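Local coordinates for glycosyl hydrolases family 31 family protein (Aspergillus niger, PDB 6DRU) that releases alpha-xylose from the non-reducing terminal glucose of xyloglucan oligosaccharides, as a glycoside hydrolase of family 31, at residues T1-N6 with T75-N80; D27-R32 with G79-R84. One frame throughout, in Å; residues are numbered along the deposited sequence.

Contact 1: residues T1-N6 with T75-N80; sequences TYFAPN and TLRNGN. With NAG (2-acetamido-2-deoxy-beta-D-glucopyranose), chain L.
F3 and R77 meet face to face: the guanidinium lies flat on the phenyl ring, the planes only 2° apart, with R77 CZ 3.7 Å from the F3 ring centroid. It is a cation-pi stack, and R77 CD adds a CH-pi contact over the same face. The arginine chain, extended from CG to NE, crosses the F3 side chain at about a right angle. R77 NE bonds in the guanidinium plane to G79 O at 3.0 Å, which, with the stack, holds the guanidinium flat against the ring. The F3 carbonyl in turn accepts from G79 N (O to N 2.9 Å). Y2, with CG anti to the backbone N (chi1 178°), brings its OH within 2.6 Å of N78 OD1; ring and amide planes stand 81° apart, and the hydroxyl donates from above the carbonyl plane. P5 lies alongside N78, its CG 3.3 Å from the same OD1. Beyond it, N6 ND2 carries a covalently bound N-acetylglucosamine. N78 ND2 donates hydrogen bonds to G28 O and G25 O. The N-terminal loop is thus held to edge strand 74-78 and the turn after it by mixed chemistry, and the electron-rich face of F3 probably helps stabilise the positive charge of R77.

Contact 2: residues D27-R32 with G79-R84; sequences DGFRVR and GNIILR. With MAN (alpha-D-mannopyranose), chain I.
D27 and N80 join two sheets of the N-terminal beta-sandwich region of this family 31 enzyme. Strand 28-32 belongs to an eight-stranded mixed sheet, strand 81-84 to a four-stranded antiparallel one; their axes approach to 7.6 Å at 38°, so they pack face on face and do not pair. The D27 side chain starts at CB, beside the N80 amide oxygen. Its CG sits anti to the carbonyl carbon (chi1 -37°); the carboxylate beyond it stacks on the N80 amide, planes 23° apart, and the two side chains cross at about a right angle. At the tip the oxygens part company: OD1 takes the backbone N of N80 at 2.9 Å, on its anti side, while OD2 forms a salt bridge with R234 of helix 228-239. One carboxylate therefore ties the turn at G79 and N80 to that helix, and the arginine probably stabilises its negative charge. Further along the strand the contact turns apolar. I81 CG2 packs on the D27 carbonyl carbon and on F29, whose ring also touches F99 of strand 98-102. Farther along strand 81-84, mannose O4 of a glycan lies over one face of the R84 guanidinium, whose NH1 forms a salt bridge with E108. F29 meets I81 and L83 with its rim: CD2 lies near I81 CG2, and F29 CE2 is 3.7 Å from L83 CB.

Contact 2 is buried between the two sheets, whereas contact 1 is only partly buried, where the N-terminal loop lies over edge strand 74-78. They share G79 and N80, the turn joining strands 74-78 and 81-85, and these neighbouring strands meet through L76 O and L83 N. G79 gives its backbone NH to the loop in contact 1; in contact 2, the next NH, that of N80, goes to a carboxylate. Chemistry follows place: a cation-pi stack, a tyrosine hydroxyl and the glycosylated asparagine lie in contact 1, while between the sheets contact 2 is largely apolar apart from the buried D27 carboxylate and the N80 amide against it. The side chain of N78 ties contact 1 to strand 28-35.

Contact 1: residues T1-N6 with T75-N80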
loop_
_atom_site.group_PDB
_atom_site.type_symbol
_atom_site.label_atom_id
_atom_site.label_comp_id
_atom_site.label_asym_id
_atom_site.label_seq_id
_atom_site.Cartn_x
_atom_site.Cartn_y
_atom_site.Cartn_z
ATOM N N THR A 1 50.808 -18.136 -2.148
ATOM C CA THR A 1 50.744 -18.250 -0.696
ATOM C C THR A 1 49.477 -17.595 -0.154
ATOM O O THR A 1 49.443 -17.139 0.989
ATOM C CB THR A 1 51.973 -17.608 -0.025
ATOM O OG1 THR A 1 51.988 -16.202 -0.297
ATOM C CG2 THR A 1 53.255 -18.236 -0.552
ATOM N N TYR A 2 48.440 -17.550 -0.985
ATOM C CA TYR A 2 47.164 -16.979 -0.580
ATOM C C TYR A 2 46.414 -17.944 0.328
ATOM O O TYR A 2 46.343 -19.147 0.058
ATOM C CB TYR A 2 46.316 -16.644 -1.809
ATOM C CG TYR A 2 44.949 -16.083 -1.479
ATOM C CD1 TYR A 2 44.793 -14.749 -1.124
ATOM C CD2 TYR A 2 43.815 -16.886 -1.527
ATOM C CE1 TYR A 2 43.548 -14.232 -0.821
ATOM C CE2 TYR A 2 42.566 -16.377 -1.226
ATOM C CZ TYR A 2 42.438 -15.050 -0.874
ATOM O OH TYR A 2 41.197 -14.536 -0.574
ATOM N N PHE A 3 45.848 -17.407 1.410
ATOM C CA PHE A 3 45.084 -18.206 2.369
ATOM C C PHE A 3 43.719 -18.514 1.757
ATOM O O PHE A 3 42.715 -17.844 2.012
ATOM C CB PHE A 3 44.958 -17.471 3.698
ATOM C CG PHE A 3 44.628 -18.367 4.862
ATOM C CD1 PHE A 3 43.387 -18.976 4.962
ATOM C CD2 PHE A 3 45.561 -18.596 5.862
ATOM C CE1 PHE A 3 43.084 -19.801 6.032
ATOM C CE2 PHE A 3 45.263 -19.418 6.936
ATOM C CZ PHE A 3 44.024 -20.020 7.021
ATOM N N ALA A 4 43.694 -19.556 0.929
ATOM C CA ALA A 4 42.464 -19.970 0.270
ATOM C C ALA A 4 41.446 -20.475 1.295
ATOM O O ALA A 4 41.821 -20.982 2.356
ATOM C CB ALA A 4 42.757 -21.061 -0.757
ATOM N N PRO A 5 40.154 -20.347 1.006
ATOM C CA PRO A 5 39.136 -20.779 1.965
ATOM C C PRO A 5 38.931 -22.285 1.929
ATOM O O PRO A 5 39.232 -22.964 0.946
ATOM C CB PRO A 5 37.868 -20.041 1.509
ATOM C CG PRO A 5 38.246 -19.276 0.258
ATOM C CD PRO A 5 39.546 -19.824 -0.228
ATOM N N ASN A 6 38.407 -22.801 3.038
ATOM C CA ASN A 6 38.125 -24.222 3.186
ATOM C C ASN A 6 36.642 -24.545 3.077
ATOM O O ASN A 6 36.246 -25.686 3.336
ATOM C CB ASN A 6 38.666 -24.728 4.524
ATOM C CG ASN A 6 37.960 -24.100 5.708
ATOM O OD1 ASN A 6 37.372 -23.025 5.601
ATOM N ND2 ASN A 6 38.013 -24.775 6.851
ATOM N N THR A 75 33.115 -20.057 12.200
ATOM C CA THR A 75 34.161 -19.175 11.701
ATOM C C THR A 75 34.571 -19.617 10.304
ATOM O O THR A 75 34.711 -20.814 10.038
ATOM C CB THR A 75 35.383 -19.168 12.636
ATOM O OG1 THR A 75 34.984 -18.753 13.949
ATOM C CG2 THR A 75 36.457 -18.221 12.120
ATOM N N LEU A 76 34.763 -18.643 9.416
ATOM C CA LEU A 76 35.189 -18.896 8.049
ATOM C C LEU A 76 36.198 -17.828 7.657
ATOM O O LEU A 76 36.009 -16.647 7.961
ATOM C CB LEU A 76 34.000 -18.896 7.076
ATOM C CG LEU A 76 34.028 -19.895 5.913
ATOM C CD1 LEU A 76 32.697 -19.882 5.177
ATOM C CD2 LEU A 76 35.175 -19.628 4.943
ATOM N N ARG A 77 37.269 -18.246 6.990
ATOM C CA ARG A 77 38.343 -17.343 6.607
ATOM C C ARG A 77 38.610 -17.452 5.115
ATOM O O ARG A 77 38.669 -18.554 4.561
ATOM C CB ARG A 77 39.633 -17.639 7.382
ATOM C CG ARG A 77 40.814 -16.794 6.933
ATOM C CD ARG A 77 42.027 -16.978 7.824
ATOM N NE ARG A 77 43.147 -16.162 7.366
ATOM C CZ ARG A 77 44.319 -16.081 7.985
ATOM N NH1 ARG A 77 44.531 -16.770 9.098
ATOM N NH2 ARG A 77 45.277 -15.312 7.490
ATOM N N ASN A 78 38.770 -16.296 4.474
ATOM C CA ASN A 78 39.149 -16.213 3.067
ATOM C C ASN A 78 40.136 -15.063 2.932
ATOM O O ASN A 78 39.765 -13.901 3.124
ATOM C CB ASN A 78 37.929 -15.997 2.172
ATOM C CG ASN A 78 38.306 -15.706 0.733
ATOM O OD1 ASN A 78 39.334 -16.172 0.241
ATOM N ND2 ASN A 78 37.477 -14.923 0.051
ATOM N N GLY A 79 41.384 -15.380 2.608
ATOM C CA GLY A 79 42.392 -14.336 2.522
ATOM C C GLY A 79 42.705 -13.787 3.899
ATOM O O GLY A 79 42.986 -14.538 4.840
ATOM N N ASN A 80 42.645 -12.464 4.036
ATOM C CA ASN A 80 42.915 -11.805 5.305
ATOM C C ASN A 80 41.644 -11.362 6.019
ATOM O O ASN A 80 41.730 -10.688 7.050
ATOM C CB ASN A 80 43.857 -10.610 5.105
ATOM C CG ASN A 80 43.311 -9.572 4.131
ATOM O OD1 ASN A 80 42.101 -9.418 3.973
ATOM N ND2 ASN A 80 44.213 -8.847 3.478
HETATM C C1 NAG L . 37.752 -24.520 8.260
HETATM C C2 NAG L . 37.182 -25.613 9.140
HETATM C C3 NAG L . 36.419 -25.053 10.283
HETATM C C4 NAG L . 37.253 -24.035 11.029
HETATM C C5 NAG L . 37.791 -22.995 10.072
HETATM C C6 NAG L . 38.702 -22.044 10.816
HETATM C C7 NAG L . 36.891 -27.623 7.745
HETATM C C8 NAG L . 36.000 -28.528 6.925
HETATM N N2 NAG L . 36.349 -26.467 8.365
HETATM O O3 NAG L . 36.008 -26.104 11.126
HETATM O O4 NAG L . 36.462 -23.402 12.009
HETATM O O5 NAG L . 38.512 -23.631 9.044
HETATM O O6 NAG L . 38.657 -20.774 10.205
HETATM O O7 NAG L . 38.070 -27.888 7.874
#

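Contact 2: residues D27-R32 with G79-R84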
loop_
_atom_site.group_PDB
_atom_site.type_symbol
_atom_site.label_atom_id
_atom_site.label_comp_id
_atom_site.label_asym_id
_atom_site.label_seq_id
_atom_site.Cartn_x
_atom_site.Cartn_y
_atom_site.Cartn_z
ATOM N N ASP A 27 40.098 -11.788 -0.336
ATOM C CA ASP A 27 39.819 -11.106 0.930
ATOM C C ASP A 27 38.403 -10.534 0.971
ATOM O O ASP A 27 38.175 -9.442 1.492
ATOM C CB ASP A 27 40.843 -9.998 1.192
ATOM C CG ASP A 27 42.244 -10.374 0.746
ATOM O OD1 ASP A 27 42.835 -11.302 1.337
ATOM O OD2 ASP A 27 42.758 -9.730 -0.196
ATOM N N GLY A 28 37.440 -11.276 0.441
ATOM C CA GLY A 28 36.078 -10.786 0.357
ATOM C C GLY A 28 35.060 -11.842 0.726
ATOM O O GLY A 28 35.280 -13.043 0.549
ATOM N N PHE A 29 33.931 -11.372 1.256
ATOM C CA PHE A 29 32.764 -12.201 1.523
ATOM C C PHE A 29 31.548 -11.589 0.844
ATOM O O PHE A 29 31.413 -10.362 0.781
ATOM C CB PHE A 29 32.500 -12.346 3.025
ATOM C CG PHE A 29 33.333 -13.406 3.686
ATOM C CD1 PHE A 29 33.245 -14.726 3.279
ATOM C CD2 PHE A 29 34.199 -13.083 4.717
ATOM C CE1 PHE A 29 34.009 -15.707 3.886
ATOM C CE2 PHE A 29 34.965 -14.058 5.328
ATOM C CZ PHE A 29 34.869 -15.372 4.912
ATOM N N ARG A 30 30.672 -12.444 0.326
ATOM C CA ARG A 30 29.402 -12.022 -0.250
ATOM C C ARG A 30 28.265 -12.551 0.612
ATOM O O ARG A 30 28.209 -13.751 0.903
ATOM C CB ARG A 30 29.251 -12.520 -1.688
ATOM C CG ARG A 30 27.971 -12.047 -2.351
ATOM C CD ARG A 30 27.782 -12.669 -3.721
ATOM N NE ARG A 30 26.717 -12.002 -4.463
ATOM C CZ ARG A 30 26.222 -12.438 -5.615
ATOM N NH1 ARG A 30 26.691 -13.551 -6.163
ATOM N NH2 ARG A 30 25.253 -11.762 -6.219
ATOM N N VAL A 31 27.364 -11.660 1.017
ATOM C CA VAL A 31 26.262 -11.998 1.910
ATOM C C VAL A 31 24.950 -11.731 1.188
ATOM O O VAL A 31 24.755 -10.650 0.620
ATOM C CB VAL A 31 26.334 -11.203 3.226
ATOM C CG1 VAL A 31 25.115 -11.489 4.087
ATOM C CG2 VAL A 31 27.605 -11.543 3.977
ATOM N N ARG A 32 24.057 -12.719 1.207
ATOM C CA ARG A 32 22.717 -12.591 0.653
ATOM C C ARG A 32 21.706 -13.121 1.658
ATOM O O ARG A 32 21.936 -14.154 2.295
ATOM C CB ARG A 32 22.590 -13.334 -0.685
ATOM C CG ARG A 32 23.120 -12.535 -1.864
ATOM C CD ARG A 32 23.037 -13.307 -3.170
ATOM N NE ARG A 32 23.998 -14.403 -3.221
ATOM C CZ ARG A 32 24.225 -15.145 -4.300
ATOM N NH1 ARG A 32 23.564 -14.907 -5.425
ATOM N NH2 ARG A 32 25.118 -16.124 -4.256
ATOM N N GLY A 79 41.384 -15.380 2.608
ATOM C CA GLY A 79 42.392 -14.336 2.522
ATOM C C GLY A 79 42.705 -13.787 3.899
ATOM O O GLY A 79 42.986 -14.538 4.840
ATOM N N ASN A 80 42.645 -12.464 4.036
ATOM C CA ASN A 80 42.915 -11.805 5.305
ATOM C C ASN A 80 41.644 -11.362 6.019
ATOM O O ASN A 80 41.730 -10.688 7.050
ATOM C CB ASN A 80 43.857 -10.610 5.105
ATOM C CG ASN A 80 43.311 -9.572 4.131
ATOM O OD1 ASN A 80 42.101 -9.418 3.973
ATOM N ND2 ASN A 80 44.213 -8.847 3.478
ATOM N N ILE A 81 40.472 -11.720 5.497
ATOM C CA ILE A 81 39.198 -11.397 6.131
ATOM C C ILE A 81 38.647 -12.660 6.777
ATOM O O ILE A 81 38.784 -13.764 6.235
ATOM C CB ILE A 81 38.199 -10.789 5.123
ATOM C CG1 ILE A 81 37.011 -10.163 5.854
ATOM C CG2 ILE A 81 37.699 -11.826 4.132
ATOM C CD1 ILE A 81 36.049 -9.438 4.938
ATOM N N ILE A 82 38.059 -12.504 7.960
ATOM C CA ILE A 82 37.490 -13.616 8.710
ATOM C C ILE A 82 36.057 -13.270 9.084
ATOM O O ILE A 82 35.768 -12.145 9.503
ATOM C CB ILE A 82 38.319 -13.930 9.976
ATOM C CG1 ILE A 82 39.664 -14.555 9.601
ATOM C CG2 ILE A 82 37.555 -14.844 10.922
ATOM C CD1 ILE A 82 40.460 -15.038 10.798
ATOM N N LEU A 83 35.164 -14.242 8.931
ATOM C CA LEU A 83 33.781 -14.118 9.364
ATOM C C LEU A 83 33.581 -14.920 10.641
ATOM O O LEU A 83 34.050 -16.056 10.754
ATOM C CB LEU A 83 32.823 -14.612 8.278
ATOM C CG LEU A 83 31.464 -15.151 8.735
ATOM C CD1 LEU A 83 30.540 -14.029 9.192
ATOM C CD2 LEU A 83 30.819 -15.977 7.633
ATOM N N ARG A 84 32.891 -14.318 11.606
ATOM C CA ARG A 84 32.564 -14.979 12.865
ATOM C C ARG A 84 31.078 -14.793 13.137
ATOM O O ARG A 84 30.630 -13.676 13.418
ATOM C CB ARG A 84 33.403 -14.425 14.018
ATOM C CG ARG A 84 34.846 -14.903 14.022
ATOM C CD ARG A 84 35.492 -14.707 15.388
ATOM N NE ARG A 84 36.840 -15.265 15.438
ATOM C CZ ARG A 84 37.952 -14.553 15.286
ATOM N NH1 ARG A 84 37.884 -13.246 15.073
ATOM N NH2 ARG A 84 39.135 -15.150 15.346
HETATM C C1 MAN I . 37.573 -10.810 21.525
HETATM C C2 MAN I . 38.765 -11.657 21.911
HETATM C C3 MAN I . 39.446 -12.176 20.662
HETATM C C4 MAN I . 38.440 -12.780 19.703
HETATM C C5 MAN I . 37.237 -11.876 19.541
HETATM C C6 MAN I . 36.211 -12.568 18.671
HETATM O O2 MAN I . 38.346 -12.745 22.703
HETATM O O3 MAN I . 40.381 -13.164 21.027
HETATM O O4 MAN I . 39.052 -12.960 18.447
HETATM O O5 MAN I . 36.664 -11.598 20.798
HETATM O O6 MAN I . 35.624 -13.620 19.404
#